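Local atomic coordinates of unsaturated glucuronyl hydrolase (Streptococcus agalactiae, PDB entry 2ZZR), a protein that hydrolyses unsaturated hyaluronan, chondroitin and heparin disaccharides, releasing the unsaturated uronic acid by cleaving (1->3) or (1->4) glycosidic bonds. Residues A[98-101]-A[102-105]. Residues are numbered along the deposited sequence; the frame is centred on the assembly and turned at random.
Sequences LSFL and NRIN
L101 and I104 meet along the last two turns of helix 87-105, one of the helices of this alpha-barrel hydrolase, with CD1 of L101 4.3 Å from CG2 of I104. That methyl, CG2, sits between the backbone N and carbonyl carbon of its own residue, a position that lays it against the carbonyl oxygens of F100 and L101, 3.4 Å from O of each. The backbone bonds are regular alpha-helical i to i+4: N102 to L98, R103 to S99, I104 to F100 and N105 to L101, the last at 3.0 Å from N of N105 to O of L101. On the packed side, F100 and R103 extend inward against helices 70-84 and 115-130. R103 holds an extended chain, its CG anti to the backbone N (chi1 -172°), which brings NH1 beside the F100 ring, an oblique and distant approach to CE2 of 4.5 Å. NE and NH2 bond to the carbonyls of I108 and A109, NH2 also to that of E67, and NH1 to OD1 of N65. The ring of F100 meets Y119 edge-to-face.

The solvent side, with N102 and N105, is looser. At its border buried L101 packs on K134 of helix 133-147 and crosses N105 at a slant, CD1 of L101 lying 3.8 Å from ND2 of N105, while OD1 of N105 turns to K141 of the same helix. Exposed N102 is linked back to the preceding turn by a water that donates to O of S99 at 2.9 Å and to OD1 of N102 at 3.0 Å; that carbonyl therefore accepts both this water and the amide of R103. The chemistry thus differs across the helix: a hydrated amide outside, and inside a guanidinium fixed by bonds to three backbone carbonyls and the side-chain oxygen of N65, tying the helix end to the loop that leads to the nucleophile D114, about 8 Å from R103 between side chains.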
loop_
_atom_site.group_PDB
_atom_site.type_symbol
_atom_site.label_atom_id
_atom_site.label_comp_id
_atom_site.label_asym_id
_atom_site.label_seq_id
_atom_site.Cartn_x
_atom_site.Cartn_y
_atom_site.Cartn_z
ATOM N N LEU A 98 -1.724 -20.531 -7.602
ATOM C CA LEU A 98 -0.903 -21.552 -8.254
ATOM C C LEU A 98 0.051 -20.931 -9.279
ATOM O O LEU A 98 1.200 -21.366 -9.407
ATOM C CB LEU A 98 -1.775 -22.646 -8.879
ATOM C CG LEU A 98 -2.536 -23.534 -7.877
ATOM C CD1 LEU A 98 -3.404 -24.570 -8.601
ATOM C CD2 LEU A 98 -1.588 -24.218 -6.908
ATOM N N SER A 99 -0.431 -19.901 -9.974
ATOM C CA SER A 99 0.386 -19.105 -10.890
ATOM C C SER A 99 1.530 -18.407 -10.154
ATOM O O SER A 99 2.661 -18.380 -10.639
ATOM C CB SER A 99 -0.478 -18.077 -11.627
ATOM O OG SER A 99 0.312 -17.209 -12.426
ATOM N N PHE A 100 1.237 -17.833 -8.987
ATOM C CA PHE A 100 2.285 -17.226 -8.159
ATOM C C PHE A 100 3.312 -18.250 -7.677
ATOM O O PHE A 100 4.506 -17.963 -7.628
ATOM C CB PHE A 100 1.679 -16.438 -6.987
ATOM C CG PHE A 100 1.091 -15.118 -7.395
ATOM C CD1 PHE A 100 -0.286 -14.941 -7.458
ATOM C CD2 PHE A 100 1.918 -14.049 -7.734
ATOM C CE1 PHE A 100 -0.838 -13.724 -7.845
ATOM C CE2 PHE A 100 1.381 -12.829 -8.126
ATOM C CZ PHE A 100 -0.000 -12.662 -8.184
ATOM N N LEU A 101 2.848 -19.447 -7.331
ATOM C CA LEU A 101 3.749 -20.535 -6.977
ATOM C C LEU A 101 4.655 -20.892 -8.157
ATOM O O LEU A 101 5.860 -21.089 -7.984
ATOM C CB LEU A 101 2.962 -21.762 -6.498
ATOM C CG LEU A 101 3.751 -22.968 -5.962
ATOM C CD1 LEU A 101 4.902 -22.590 -5.024
ATOM C CD2 LEU A 101 2.803 -23.942 -5.273
ATOM N N ASN A 102 4.076 -20.966 -9.353
ATOM C CA ASN A 102 4.869 -21.191 -10.565
ATOM C C ASN A 102 5.916 -20.093 -10.778
ATOM O O ASN A 102 7.071 -20.371 -11.123
ATOM C CB ASN A 102 3.971 -21.289 -11.797
ATOM C CG ASN A 102 4.768 -21.469 -13.083
ATOM O OD1 ASN A 102 5.027 -20.508 -13.809
ATOM N ND2 ASN A 102 5.185 -22.699 -13.349
ATOM N N ARG A 103 5.495 -18.849 -10.561
ATOM C CA ARG A 103 6.355 -17.684 -10.761
ATOM C C ARG A 103 7.597 -17.698 -9.860
ATOM O O ARG A 103 8.703 -17.382 -10.316
ATOM C CB ARG A 103 5.552 -16.391 -10.577
ATOM C CG ARG A 103 6.327 -15.136 -10.953
ATOM C CD ARG A 103 5.457 -13.903 -10.905
ATOM N NE ARG A 103 6.245 -12.695 -11.155
ATOM C CZ ARG A 103 5.755 -11.460 -11.161
ATOM N NH1 ARG A 103 4.458 -11.238 -10.948
ATOM N NH2 ARG A 103 6.569 -10.436 -11.389
ATOM N N ILE A 104 7.423 -18.063 -8.590
ATOM C CA ILE A 104 8.569 -18.129 -7.677
ATOM C C ILE A 104 9.432 -19.382 -7.913
ATOM O O ILE A 104 10.662 -19.306 -7.882
ATOM C CB ILE A 104 8.175 -17.915 -6.168
ATOM C CG1 ILE A 104 9.413 -17.902 -5.263
ATOM C CG2 ILE A 104 7.161 -18.952 -5.683
ATOM C CD1 ILE A 104 10.338 -16.720 -5.477
ATOM N N ASN A 105 8.782 -20.515 -8.175
ATOM C CA ASN A 105 9.494 -21.755 -8.481
ATOM C C ASN A 105 10.471 -21.566 -9.634
ATOM O O ASN A 105 11.598 -22.067 -9.597
ATOM C CB ASN A 105 8.508 -22.886 -8.789
ATOM C CG ASN A 105 7.978 -23.554 -7.534
ATOM O OD1 ASN A 105 8.514 -23.362 -6.441
ATOM N ND2 ASN A 105 6.932 -24.362 -7.688
HETATM O O HOH W 1 3.557 -17.949 -13.390
#